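PDB 1EDG: endoglucanase A, which hydrolyses internal beta-1,4-glucosidic bonds of cellulose, as an endoglucanase whose catalytic domain belongs to glycoside hydrolase family 5. Local coordinates for residues W33-T38 / F355-C360; T62-I67 / V107-D112; V78-S83 / M115-N120; P302-E307 / L336-D341. All blocks are in the same frame, centred on the assembly; numbering follows the deposited sequence.

Interaction 1 of 4, residues W33-T38 / F355-C360; sequences WNLGNT and FDRRSC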
loop_
_atom_site.group_PDB
_atom_site.type_symbol
_atom_site.label_atom_id
_atom_site.label_comp_id
_atom_site.label_asym_id
_atom_site.label_seq_id
_atom_site.Cartn_x
_atom_site.Cartn_y
_atom_site.Cartn_z
ATOM N N TRP A 33 4.060 -7.697 0.753
ATOM C CA TRP A 33 3.180 -8.091 1.842
ATOM C C TRP A 33 3.064 -6.897 2.804
ATOM O O TRP A 33 4.056 -6.219 3.071
ATOM C CB TRP A 33 3.795 -9.294 2.562
ATOM C CG TRP A 33 3.001 -9.829 3.702
ATOM C CD1 TRP A 33 1.932 -10.672 3.636
ATOM C CD2 TRP A 33 3.260 -9.611 5.091
ATOM N NE1 TRP A 33 1.515 -11.004 4.905
ATOM C CE2 TRP A 33 2.309 -10.362 5.815
ATOM C CE3 TRP A 33 4.208 -8.857 5.795
ATOM C CZ2 TRP A 33 2.280 -10.382 7.219
ATOM C CZ3 TRP A 33 4.182 -8.878 7.191
ATOM C CH2 TRP A 33 3.222 -9.637 7.883
ATOM N N ASN A 34 1.850 -6.625 3.281
ATOM C CA ASN A 34 1.599 -5.529 4.224
ATOM C C ASN A 34 1.615 -6.009 5.675
ATOM O O ASN A 34 0.962 -7.001 5.998
ATOM C CB ASN A 34 0.204 -4.941 4.007
ATOM C CG ASN A 34 0.166 -3.863 2.957
ATOM O OD1 ASN A 34 0.554 -2.730 3.219
ATOM N ND2 ASN A 34 -0.374 -4.188 1.784
ATOM N N LEU A 35 2.303 -5.273 6.546
ATOM C CA LEU A 35 2.323 -5.569 7.983
ATOM C C LEU A 35 1.054 -4.828 8.479
ATOM O O LEU A 35 1.142 -3.792 9.147
ATOM C CB LEU A 35 3.575 -4.950 8.631
ATOM C CG LEU A 35 4.364 -5.638 9.761
ATOM C CD1 LEU A 35 4.915 -4.584 10.700
ATOM C CD2 LEU A 35 3.542 -6.661 10.528
ATOM N N GLY A 36 -0.115 -5.355 8.116
ATOM C CA GLY A 36 -1.385 -4.727 8.445
ATOM C C GLY A 36 -1.837 -4.721 9.889
ATOM O O GLY A 36 -1.445 -5.586 10.675
ATOM N N ASN A 37 -2.673 -3.735 10.217
ATOM C CA ASN A 37 -3.234 -3.546 11.560
ATOM C C ASN A 37 -2.191 -3.619 12.671
ATOM O O ASN A 37 -2.467 -4.128 13.758
ATOM C CB ASN A 37 -4.366 -4.551 11.829
ATOM C CG ASN A 37 -5.685 -4.161 11.161
ATOM O OD1 ASN A 37 -5.745 -3.231 10.351
ATOM N ND2 ASN A 37 -6.746 -4.892 11.485
ATOM N N THR A 38 -1.005 -3.085 12.405
ATOM C CA THR A 38 0.092 -3.087 13.366
ATOM C C THR A 38 0.462 -1.657 13.780
ATOM O O THR A 38 -0.239 -1.063 14.606
ATOM C CB THR A 38 1.287 -3.857 12.787
ATOM O OG1 THR A 38 0.821 -5.131 12.337
ATOM C CG2 THR A 38 2.370 -4.086 13.826
ATOM N N PHE A 355 -1.169 -14.738 6.852
ATOM C CA PHE A 355 -0.002 -15.242 7.568
ATOM C C PHE A 355 -0.306 -15.291 9.066
ATOM O O PHE A 355 -0.567 -14.252 9.685
ATOM C CB PHE A 355 1.203 -14.337 7.304
ATOM C CG PHE A 355 2.457 -14.750 8.029
ATOM C CD1 PHE A 355 3.147 -15.899 7.662
ATOM C CD2 PHE A 355 2.980 -13.957 9.042
ATOM C CE1 PHE A 355 4.337 -16.249 8.290
ATOM C CE2 PHE A 355 4.171 -14.298 9.681
ATOM C CZ PHE A 355 4.853 -15.446 9.301
ATOM N N ASP A 356 -0.319 -16.493 9.634
ATOM C CA ASP A 356 -0.579 -16.647 11.061
ATOM C C ASP A 356 0.711 -16.285 11.782
ATOM O O ASP A 356 1.643 -17.090 11.856
ATOM C CB ASP A 356 -0.986 -18.087 11.386
ATOM C CG ASP A 356 -1.548 -18.231 12.792
ATOM O OD1 ASP A 356 -2.733 -17.900 12.998
ATOM O OD2 ASP A 356 -0.810 -18.674 13.691
ATOM N N ARG A 357 0.781 -15.052 12.275
ATOM C CA ARG A 357 1.971 -14.557 12.968
ATOM C C ARG A 357 2.315 -15.332 14.236
ATOM O O ARG A 357 3.469 -15.364 14.664
ATOM C CB ARG A 357 1.834 -13.055 13.250
ATOM C CG ARG A 357 2.266 -12.192 12.059
ATOM C CD ARG A 357 1.205 -11.201 11.589
ATOM N NE ARG A 357 1.332 -9.909 12.245
ATOM C CZ ARG A 357 0.830 -8.760 11.795
ATOM N NH1 ARG A 357 0.142 -8.682 10.660
ATOM N NH2 ARG A 357 1.005 -7.670 12.512
ATOM N N ARG A 358 1.314 -15.993 14.800
ATOM C CA ARG A 358 1.482 -16.793 16.007
ATOM C C ARG A 358 2.379 -18.009 15.737
ATOM O O ARG A 358 3.360 -18.234 16.448
ATOM C CB ARG A 358 0.114 -17.260 16.487
ATOM C CG ARG A 358 0.070 -17.795 17.899
ATOM C CD ARG A 358 -1.243 -18.525 18.145
ATOM N NE ARG A 358 -2.388 -17.819 17.569
ATOM C CZ ARG A 358 -3.074 -18.241 16.508
ATOM N NH1 ARG A 358 -2.736 -19.372 15.899
ATOM N NH2 ARG A 358 -4.098 -17.529 16.053
ATOM N N SER A 359 2.063 -18.763 14.685
ATOM C CA SER A 359 2.824 -19.962 14.332
ATOM C C SER A 359 3.839 -19.776 13.209
ATOM O O SER A 359 4.535 -20.724 12.834
ATOM C CB SER A 359 1.860 -21.089 13.968
ATOM O OG SER A 359 0.918 -20.663 12.999
ATOM N N CYS A 360 3.928 -18.557 12.684
ATOM C CA CYS A 360 4.842 -18.228 11.591
ATOM C C CYS A 360 4.634 -19.044 10.320
ATOM O O CYS A 360 5.593 -19.487 9.688
ATOM C CB CYS A 360 6.305 -18.296 12.036
ATOM S SG CYS A 360 6.883 -16.814 12.898
#

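Interaction 2 of 4, residues T62-I67 / V107-D112; sequences TTKQMI and VNYCID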
loop_
_atom_site.group_PDB
_atom_site.type_symbol
_atom_site.label_atom_id
_atom_site.label_comp_id
_atom_site.label_asym_id
_atom_site.label_seq_id
_atom_site.Cartn_x
_atom_site.Cartn_y
_atom_site.Cartn_z
ATOM N N THR A 62 5.722 -7.858 16.575
ATOM C CA THR A 62 6.467 -8.303 15.404
ATOM C C THR A 62 7.866 -8.796 15.748
ATOM O O THR A 62 8.572 -8.167 16.531
ATOM C CB THR A 62 6.597 -7.148 14.396
ATOM O OG1 THR A 62 5.328 -6.492 14.265
ATOM C CG2 THR A 62 7.038 -7.669 13.035
ATOM N N THR A 63 8.275 -9.909 15.145
ATOM C CA THR A 63 9.605 -10.465 15.383
ATOM C C THR A 63 10.339 -10.709 14.063
ATOM O O THR A 63 9.719 -10.749 13.001
ATOM C CB THR A 63 9.514 -11.798 16.152
ATOM O OG1 THR A 63 8.781 -12.754 15.370
ATOM C CG2 THR A 63 8.802 -11.594 17.484
ATOM N N LYS A 64 11.654 -10.872 14.130
ATOM C CA LYS A 64 12.470 -11.125 12.941
ATOM C C LYS A 64 12.049 -12.432 12.257
ATOM O O LYS A 64 11.979 -12.501 11.024
ATOM C CB LYS A 64 13.951 -11.184 13.333
ATOM C CG LYS A 64 14.941 -11.559 12.225
ATOM C CD LYS A 64 15.256 -10.401 11.307
ATOM C CE LYS A 64 16.652 -10.533 10.697
ATOM N NZ LYS A 64 16.828 -11.761 9.872
ATOM N N GLN A 65 11.757 -13.459 13.055
ATOM C CA GLN A 65 11.342 -14.759 12.520
ATOM C C GLN A 65 10.135 -14.634 11.589
ATOM O O GLN A 65 10.075 -15.306 10.560
ATOM C CB GLN A 65 11.063 -15.754 13.661
ATOM C CG GLN A 65 10.138 -16.947 13.311
ATOM C CD GLN A 65 10.757 -18.020 12.391
ATOM O OE1 GLN A 65 11.376 -17.719 11.360
ATOM N NE2 GLN A 65 10.543 -19.286 12.747
ATOM N N MET A 66 9.193 -13.760 11.932
ATOM C CA MET A 66 8.010 -13.551 11.106
ATOM C C MET A 66 8.417 -13.083 9.711
ATOM O O MET A 66 7.944 -13.621 8.704
ATOM C CB MET A 66 7.088 -12.504 11.736
ATOM C CG MET A 66 6.347 -12.966 12.973
ATOM S SD MET A 66 5.407 -11.613 13.709
ATOM C CE MET A 66 5.128 -12.268 15.356
ATOM N N ILE A 67 9.302 -12.086 9.667
ATOM C CA ILE A 67 9.792 -11.513 8.415
ATOM C C ILE A 67 10.610 -12.551 7.631
ATOM O O ILE A 67 10.517 -12.621 6.400
ATOM C CB ILE A 67 10.634 -10.217 8.671
ATOM C CG1 ILE A 67 9.807 -9.186 9.454
ATOM C CG2 ILE A 67 11.102 -9.598 7.354
ATOM C CD1 ILE A 67 8.461 -8.853 8.825
ATOM N N VAL A 107 11.881 -2.143 10.538
ATOM C CA VAL A 107 12.386 -1.821 9.202
ATOM C C VAL A 107 13.669 -2.627 8.987
ATOM O O VAL A 107 13.864 -3.251 7.937
ATOM C CB VAL A 107 12.693 -0.299 9.063
ATOM C CG1 VAL A 107 13.546 -0.024 7.826
ATOM C CG2 VAL A 107 11.391 0.488 8.982
ATOM N N ASN A 108 14.517 -2.651 10.011
ATOM C CA ASN A 108 15.774 -3.379 9.938
ATOM C C ASN A 108 15.604 -4.882 9.753
ATOM O O ASN A 108 16.438 -5.512 9.112
ATOM C CB ASN A 108 16.654 -3.057 11.147
ATOM C CG ASN A 108 17.315 -1.694 11.032
ATOM O OD1 ASN A 108 17.297 -1.080 9.963
ATOM N ND2 ASN A 108 17.915 -1.222 12.118
ATOM N N TYR A 109 14.522 -5.452 10.282
ATOM C CA TYR A 109 14.257 -6.884 10.109
ATOM C C TYR A 109 14.190 -7.162 8.606
ATOM O O TYR A 109 14.738 -8.153 8.122
ATOM C CB TYR A 109 12.899 -7.291 10.693
ATOM C CG TYR A 109 12.749 -7.242 12.194
ATOM C CD1 TYR A 109 13.854 -7.151 13.040
ATOM C CD2 TYR A 109 11.480 -7.288 12.768
ATOM C CE1 TYR A 109 13.690 -7.104 14.434
ATOM C CE2 TYR A 109 11.304 -7.242 14.148
ATOM C CZ TYR A 109 12.408 -7.148 14.973
ATOM O OH TYR A 109 12.218 -7.078 16.334
ATOM N N CYS A 110 13.505 -6.275 7.880
ATOM C CA CYS A 110 13.327 -6.395 6.430
ATOM C C CYS A 110 14.594 -6.069 5.635
ATOM O O CYS A 110 14.984 -6.819 4.735
ATOM C CB CYS A 110 12.179 -5.491 5.974
ATOM S SG CYS A 110 10.640 -5.717 6.876
ATOM N N ILE A 111 15.240 -4.955 5.974
ATOM C CA ILE A 111 16.462 -4.543 5.299
ATOM C C ILE A 111 17.566 -5.593 5.453
ATOM O O ILE A 111 18.313 -5.851 4.505
ATOM C CB ILE A 111 16.962 -3.175 5.827
ATOM C CG1 ILE A 111 15.957 -2.068 5.486
ATOM C CG2 ILE A 111 18.337 -2.845 5.256
ATOM C CD1 ILE A 111 15.767 -1.817 3.995
ATOM N N ASP A 112 17.666 -6.206 6.630
ATOM C CA ASP A 112 18.689 -7.223 6.861
ATOM C C ASP A 112 18.427 -8.488 6.049
ATOM O O ASP A 112 19.329 -9.296 5.839
ATOM C CB ASP A 112 18.824 -7.541 8.357
ATOM C CG ASP A 112 19.459 -6.394 9.146
ATOM O OD1 ASP A 112 20.045 -5.474 8.528
ATOM O OD2 ASP A 112 19.370 -6.414 10.393
HETATM O O HOH W 1 12.861 -10.334 16.613
#

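Interaction 3 of 4, residues V78-S83 / M115-N120; sequences VRIPVS and MYVILN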
loop_
_atom_site.group_PDB
_atom_site.type_symbol
_atom_site.label_atom_id
_atom_site.label_comp_id
_atom_site.label_asym_id
_atom_site.label_seq_id
_atom_site.Cartn_x
_atom_site.Cartn_y
_atom_site.Cartn_z
ATOM N N VAL A 78 8.138 -5.482 1.786
ATOM C CA VAL A 78 7.227 -5.392 2.921
ATOM C C VAL A 78 6.786 -3.936 3.053
ATOM O O VAL A 78 7.626 -3.029 3.047
ATOM C CB VAL A 78 7.900 -5.798 4.265
ATOM C CG1 VAL A 78 6.903 -5.639 5.412
ATOM C CG2 VAL A 78 8.402 -7.234 4.201
ATOM N N ARG A 79 5.481 -3.698 3.070
ATOM C CA ARG A 79 4.995 -2.340 3.273
ATOM C C ARG A 79 4.655 -2.269 4.760
ATOM O O ARG A 79 4.020 -3.186 5.314
ATOM C CB ARG A 79 3.760 -2.005 2.421
ATOM C CG ARG A 79 3.450 -0.495 2.457
ATOM C CD ARG A 79 2.409 -0.031 1.442
ATOM N NE ARG A 79 1.094 -0.400 1.908
ATOM C CZ ARG A 79 0.081 0.429 2.136
ATOM N NH1 ARG A 79 0.168 1.733 1.924
ATOM N NH2 ARG A 79 -1.002 -0.063 2.695
ATOM N N ILE A 80 5.121 -1.211 5.405
ATOM C CA ILE A 80 4.896 -1.014 6.830
ATOM C C ILE A 80 4.050 0.240 7.078
ATOM O O ILE A 80 4.573 1.359 7.118
ATOM C CB ILE A 80 6.247 -0.898 7.582
ATOM C CG1 ILE A 80 7.076 -2.177 7.383
ATOM C CG2 ILE A 80 6.013 -0.632 9.058
ATOM C CD1 ILE A 80 8.460 -2.115 7.985
ATOM N N PRO A 81 2.723 0.072 7.193
ATOM C CA PRO A 81 1.803 1.185 7.439
ATOM C C PRO A 81 2.053 1.760 8.834
ATOM O O PRO A 81 2.131 1.001 9.805
ATOM C CB PRO A 81 0.433 0.504 7.400
ATOM C CG PRO A 81 0.647 -0.675 6.527
ATOM C CD PRO A 81 1.973 -1.182 6.990
ATOM N N VAL A 82 2.183 3.081 8.944
ATOM C CA VAL A 82 2.401 3.701 10.251
ATOM C C VAL A 82 1.505 4.917 10.464
ATOM O O VAL A 82 1.454 5.814 9.623
ATOM C CB VAL A 82 3.868 4.162 10.456
ATOM C CG1 VAL A 82 4.046 4.719 11.877
ATOM C CG2 VAL A 82 4.838 3.013 10.235
ATOM N N SER A 83 0.749 4.912 11.558
ATOM C CA SER A 83 -0.094 6.053 11.904
ATOM C C SER A 83 0.715 6.819 12.950
ATOM O O SER A 83 0.851 6.382 14.094
ATOM C CB SER A 83 -1.442 5.598 12.465
ATOM O OG SER A 83 -2.254 5.012 11.453
ATOM N N MET A 115 15.482 -7.206 1.659
ATOM C CA MET A 115 14.173 -6.920 1.091
ATOM C C MET A 115 13.978 -5.430 0.879
ATOM O O MET A 115 14.776 -4.613 1.340
ATOM C CB MET A 115 13.066 -7.422 2.017
ATOM C CG MET A 115 13.077 -8.913 2.265
ATOM S SD MET A 115 11.854 -9.379 3.503
ATOM C CE MET A 115 10.459 -9.756 2.489
ATOM N N TYR A 116 12.934 -5.087 0.136
ATOM C CA TYR A 116 12.590 -3.695 -0.102
ATOM C C TYR A 116 11.513 -3.340 0.936
ATOM O O TYR A 116 10.720 -4.200 1.341
ATOM C CB TYR A 116 12.065 -3.513 -1.531
ATOM C CG TYR A 116 13.152 -3.601 -2.582
ATOM C CD1 TYR A 116 13.559 -4.836 -3.097
ATOM C CD2 TYR A 116 13.804 -2.450 -3.028
ATOM C CE1 TYR A 116 14.595 -4.919 -4.023
ATOM C CE2 TYR A 116 14.837 -2.520 -3.955
ATOM C CZ TYR A 116 15.232 -3.759 -4.447
ATOM O OH TYR A 116 16.280 -3.829 -5.344
ATOM N N VAL A 117 11.508 -2.094 1.398
ATOM C CA VAL A 117 10.540 -1.663 2.396
ATOM C C VAL A 117 9.858 -0.364 1.994
ATOM O O VAL A 117 10.497 0.541 1.457
ATOM C CB VAL A 117 11.226 -1.425 3.768
ATOM C CG1 VAL A 117 10.202 -0.945 4.805
ATOM C CG2 VAL A 117 11.904 -2.694 4.248
ATOM N N ILE A 118 8.558 -0.283 2.250
ATOM C CA ILE A 118 7.802 0.930 1.974
ATOM C C ILE A 118 7.310 1.456 3.320
ATOM O O ILE A 118 6.607 0.749 4.036
ATOM C CB ILE A 118 6.577 0.666 1.078
ATOM C CG1 ILE A 118 7.023 0.226 -0.321
ATOM C CG2 ILE A 118 5.719 1.932 0.984
ATOM C CD1 ILE A 118 5.891 -0.302 -1.175
ATOM N N LEU A 119 7.719 2.669 3.673
ATOM C CA LEU A 119 7.311 3.317 4.924
ATOM C C LEU A 119 6.360 4.456 4.538
ATOM O O LEU A 119 6.674 5.234 3.640
ATOM C CB LEU A 119 8.530 3.919 5.626
ATOM C CG LEU A 119 8.907 3.573 7.067
ATOM C CD1 LEU A 119 9.771 4.692 7.584
ATOM C CD2 LEU A 119 7.694 3.406 7.964
ATOM N N ASN A 120 5.234 4.593 5.233
ATOM C CA ASN A 120 4.277 5.652 4.897
ATOM C C ASN A 120 3.705 6.356 6.129
ATOM O O ASN A 120 4.272 6.253 7.227
ATOM C CB ASN A 120 3.107 5.046 4.083
ATOM C CG ASN A 120 2.050 4.315 4.961
ATOM O OD1 ASN A 120 2.124 4.294 6.192
ATOM N ND2 ASN A 120 1.047 3.755 4.314
#

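Interaction 4 of 4, residues P302-E307 / L336-D341; sequences PVIIGE and LCILWD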
loop_
_atom_site.group_PDB
_atom_site.type_symbol
_atom_site.label_atom_id
_atom_site.label_comp_id
_atom_site.label_asym_id
_atom_site.label_seq_id
_atom_site.Cartn_x
_atom_site.Cartn_y
_atom_site.Cartn_z
ATOM N N PRO A 302 6.318 4.029 -13.369
ATOM C CA PRO A 302 5.957 2.972 -12.418
ATOM C C PRO A 302 4.699 3.197 -11.581
ATOM O O PRO A 302 4.416 4.322 -11.142
ATOM C CB PRO A 302 7.213 2.846 -11.559
ATOM C CG PRO A 302 7.786 4.211 -11.577
ATOM C CD PRO A 302 7.598 4.662 -12.997
ATOM N N VAL A 303 3.964 2.105 -11.362
ATOM C CA VAL A 303 2.743 2.096 -10.559
ATOM C C VAL A 303 2.771 0.857 -9.648
ATOM O O VAL A 303 3.192 -0.232 -10.064
ATOM C CB VAL A 303 1.469 2.021 -11.440
ATOM C CG1 VAL A 303 0.217 2.022 -10.555
ATOM C CG2 VAL A 303 1.413 3.192 -12.420
ATOM N N ILE A 304 2.347 1.039 -8.403
ATOM C CA ILE A 304 2.306 -0.054 -7.441
ATOM C C ILE A 304 0.913 -0.144 -6.828
ATOM O O ILE A 304 0.343 0.873 -6.422
ATOM C CB ILE A 304 3.340 0.155 -6.283
ATOM C CG1 ILE A 304 4.773 -0.052 -6.780
ATOM C CG2 ILE A 304 3.045 -0.789 -5.117
ATOM C CD1 ILE A 304 5.828 0.231 -5.724
ATOM N N ILE A 305 0.324 -1.338 -6.864
ATOM C CA ILE A 305 -0.971 -1.564 -6.225
ATOM C C ILE A 305 -0.537 -1.935 -4.795
ATOM O O ILE A 305 -0.155 -3.082 -4.519
ATOM C CB ILE A 305 -1.768 -2.721 -6.892
ATOM C CG1 ILE A 305 -2.182 -2.322 -8.317
ATOM C CG2 ILE A 305 -3.014 -3.056 -6.068
ATOM C CD1 ILE A 305 -2.884 -3.416 -9.102
ATOM N N GLY A 306 -0.498 -0.919 -3.926
ATOM C CA GLY A 306 -0.059 -1.097 -2.556
ATOM C C GLY A 306 -0.951 -1.926 -1.654
ATOM O O GLY A 306 -0.521 -2.325 -0.571
ATOM N N GLU A 307 -2.197 -2.131 -2.065
ATOM C CA GLU A 307 -3.140 -2.934 -1.288
ATOM C C GLU A 307 -4.121 -3.664 -2.199
ATOM O O GLU A 307 -4.704 -3.064 -3.111
ATOM C CB GLU A 307 -3.948 -2.076 -0.297
ATOM C CG GLU A 307 -3.154 -1.473 0.847
ATOM C CD GLU A 307 -4.036 -0.783 1.886
ATOM O OE1 GLU A 307 -5.233 -1.118 2.005
ATOM O OE2 GLU A 307 -3.520 0.093 2.597
ATOM N N LEU A 336 3.164 -3.963 -9.908
ATOM C CA LEU A 336 3.446 -4.748 -8.699
ATOM C C LEU A 336 2.189 -4.827 -7.833
ATOM O O LEU A 336 1.400 -3.883 -7.811
ATOM C CB LEU A 336 4.549 -4.083 -7.862
ATOM C CG LEU A 336 4.880 -4.791 -6.539
ATOM C CD1 LEU A 336 5.685 -6.026 -6.850
ATOM C CD2 LEU A 336 5.649 -3.888 -5.603
ATOM N N CYS A 337 2.020 -5.943 -7.123
ATOM C CA CYS A 337 0.892 -6.155 -6.211
ATOM C C CYS A 337 1.408 -6.365 -4.784
ATOM O O CYS A 337 2.425 -7.032 -4.585
ATOM C CB CYS A 337 0.102 -7.397 -6.613
ATOM S SG CYS A 337 -0.826 -7.218 -8.126
ATOM N N ILE A 338 0.726 -5.780 -3.800
ATOM C CA ILE A 338 1.106 -5.940 -2.394
ATOM C C ILE A 338 -0.157 -6.366 -1.640
ATOM O O ILE A 338 -1.158 -5.651 -1.626
ATOM C CB ILE A 338 1.688 -4.635 -1.787
ATOM C CG1 ILE A 338 2.903 -4.159 -2.602
ATOM C CG2 ILE A 338 2.125 -4.873 -0.337
ATOM C CD1 ILE A 338 3.582 -2.914 -2.042
ATOM N N LEU A 339 -0.111 -7.566 -1.072
ATOM C CA LEU A 339 -1.222 -8.167 -0.332
ATOM C C LEU A 339 -1.478 -7.470 1.006
ATOM O O LEU A 339 -0.532 -7.148 1.730
ATOM C CB LEU A 339 -0.877 -9.637 -0.034
ATOM C CG LEU A 339 -1.891 -10.785 0.052
ATOM C CD1 LEU A 339 -1.419 -11.752 1.107
ATOM C CD2 LEU A 339 -3.273 -10.334 0.339
ATOM N N TRP A 340 -2.744 -7.211 1.324
ATOM C CA TRP A 340 -3.074 -6.615 2.622
ATOM C C TRP A 340 -3.320 -7.801 3.565
ATOM O O TRP A 340 -4.149 -8.673 3.275
ATOM C CB TRP A 340 -4.338 -5.755 2.554
ATOM C CG TRP A 340 -4.739 -5.200 3.919
ATOM C CD1 TRP A 340 -5.781 -5.618 4.703
ATOM C CD2 TRP A 340 -4.082 -4.152 4.649
ATOM N NE1 TRP A 340 -5.809 -4.897 5.875
ATOM C CE2 TRP A 340 -4.782 -3.993 5.869
ATOM C CE3 TRP A 340 -2.974 -3.331 4.390
ATOM C CZ2 TRP A 340 -4.406 -3.042 6.832
ATOM C CZ3 TRP A 340 -2.600 -2.383 5.344
ATOM C CH2 TRP A 340 -3.318 -2.250 6.553
ATOM N N ASP A 341 -2.592 -7.837 4.674
ATOM C CA ASP A 341 -2.726 -8.917 5.644
ATOM C C ASP A 341 -2.851 -8.282 7.026
ATOM O O ASP A 341 -1.908 -7.654 7.512
ATOM C CB ASP A 341 -1.488 -9.815 5.577
ATOM C CG ASP A 341 -1.676 -11.146 6.300
ATOM O OD1 ASP A 341 -2.502 -11.233 7.230
ATOM O OD2 ASP A 341 -0.974 -12.106 5.931
#

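Interaction 1 of 4, residues W33-T38 / F355-C360
R357, just after the short strand 355-356 that follows the last barrel strand 336-339, reaches T38 beyond the first, 32-34, so the contact joins the start and finish of the (beta/alpha)8 (TIM) barrel. R357 buries more surface here than any other residue, and an arginine suits the place because it can span the gap and still offer two N-H groups at its tip. Its chain is bent at chi2 and chi3 and brings the guanidinium tip to tip with T38. NH2 of R357 donates to T38 OG1 at 2.6 Å, and the oxygen sits at the guanidinium edge, only 9° out of its plane. The threonine hydroxyl serves both ways, since OG1 also donates to G36 O at 2.8 Å, from above that carbonyl's plane. A weak bond from R357 NH1 to the same G36 O, 3.5 Å long, closes the triangle. L35 covers one guanidinium face, with CD2 3.4 Å from R357 NH2.

Behind this polar tip, W33 and F355 make the apolar part. Their ring planes stand at 85°, and W33 CZ2 comes within 4.1 Å of F355 CD2. I70 of helix 64-73 touches both side chains. W33 CG is anti to the backbone N (chi1 -179°), which carries the indole toward F355, and the polar end is met by D341, whose OD2 accepts from both W33 NE1 and F355 N.

Interaction 2 of 4, residues T62-I67 / V107-D112
Y109 lies against the first turn of helix 64-73 and buries more surface here than any other residue. K64 covers one face of its ring: the backbone N of K64 stands 3.6 Å from Y109 CE2, and its CB makes a CH-pi contact with the ring, 4.2 Å from the centroid and 17° off the normal. The lysine chain then continues along the tyrosine backbone, with K64 CD 3.8 Å from Y109 CA. Here the long aliphatic part of the lysine does the packing, while NZ turns to a salt bridge with D68. T62 O comes to the ring edge, 3.7 Å from Y109 CE2. Where the ring joins the backbone, the I67 side chain crosses that of Y109 at about a right angle, with I67 CG1 3.8 Å from Y109 CB, and the other branch, I67 CG2, meets C110 SG at 3.9 Å. A branched isoleucine fits because it can touch two successive residues of the facing helix.

A second shell fixes these groups. T63 is at the N-cap position, so K64 N lies in the first turn, where N-H groups have no acceptor in a preceding turn; it donates to a water 2.8 Å away, which also meets Y109 OH weakly. R102 bonds to both T62 O and Y109 OH, and T62 OG1 is paired with E54.

The contact thus joins two neighbouring helices of the barrel's outer layer, 64-73 and 97-111. Beneath them lies the sheet, where C110 packs on V78 of strand 77-80 and V117 of strand 116-120.

Interaction 3 of 4, residues V78-S83 / M115-N120
I118 O accepts the N-H of I80 at 2.8 Å in an almost straight bond (178°), the shortest polar link between strands 77-80 and 116-120, the second and third strands of the TIM barrel. The same oxygen also receives a CA-H...O contact from R79. V78 O is gripped similarly, by I118 N at 3.0 Å and by V117 CA at 3.3 Å, and V78 N completes the parallel ladder by donating to Y116 O. The regular pattern stops at N120, whose backbone N is buried without a partner. Its side chain takes over: OD1 accepts from V82 N at 3.0 Å, beyond P81, which has no N-H to offer. N120 CG sits between its backbone N and carbonyl carbon (chi1 79°), a crowded position that folds the amide back toward the neighbouring strand.

On the helix-facing side, branched aliphatic residues pack: I80 CD1 meets V117 CG1 at 3.8 Å, and V82 CG2 meets L119 CD2 at 3.7 Å. On the opposite, inner side, R79 CG lies 3.6 Å from I118 CB, so the arginine's aliphatic part packs while its tip goes on to polar partners, among them E307, its strongest, and N34. R79 NH1 and N120 ND2 are two donors 3.3 Å apart, the guanidinium and amide planes 89° apart; both turn to E166 OE2, NH1 as a salt bridge and ND2 weakly.

Interaction 4 of 4, residues P302-E307 / L336-D341
E307 and W340 lie side by side at the C-terminal ends of strands 303-308 and 336-339, the seventh and eighth strands of the TIM barrel, which helix 316-332 links into a beta-alpha-beta unit. From the backbone, where E307 CA makes a CA-H...O contact with I338 O at 3.4 Å, the CB bond sets off away from the neighbouring strand. CG is anti to the carbonyl carbon (chi1 -68°), which turns the chain back along the indole. E307 CG lies 4.0 Å from W340 CE3, and CD comes closer, 3.7 Å from the same atom. At the tip the oxygens divide: OE1 stands above the rim of the ring, and OE2 is 3.8 Å from W340 CZ3. The carboxylate and ring planes are only 24° apart, so the carboxylate lies roughly parallel to the indole, alongside its CE3-CZ3 side.

Below, the strands pair in parallel. I305 N donates to L336 O at 2.9 Å, and I338 N returns a weak bond to I305 O. Inside the barrel I304 CG2 touches I338 CD1 at 3.8 Å and also L336; these branched and apolar side chains suit an interior that V26 and L29 of helix 21-29 also pack against.

In family 5 enzymes the nucleophile is a glutamate at the end of barrel strand seven, a place consistent with E307. W340 alongside probably limits the swing of the carboxylate, and the bonds to R79 at OE2 and Y256 at OE1 hold its rotation: an apolar wall and polar partners together would keep it in a defined orientation.

How the interactions relate
Interactions 1, 3 and 4 all reach the closed barrel sheet, and N34, R79 and E307 meet inside it. R79 of interaction 3 forms a salt bridge from NH2 to E307 OE2 of interaction 4 at 2.5 Å and bonds from NE to N34 OD1 of the segment 33-38 at 2.7 Å. R79 thus holds the probable catalytic glutamate directly, while N34 positions R79 from the next shell. The eighth strand meets the first where N34 N lies 2.9 Å from L339 O. Interaction 2 stays outside this centre, about 9 Å from interaction 4 at the nearest atoms, but backs interaction 3, with C110 O 3.1 Å from M115 N, and touches interaction 1 through M66 and F355.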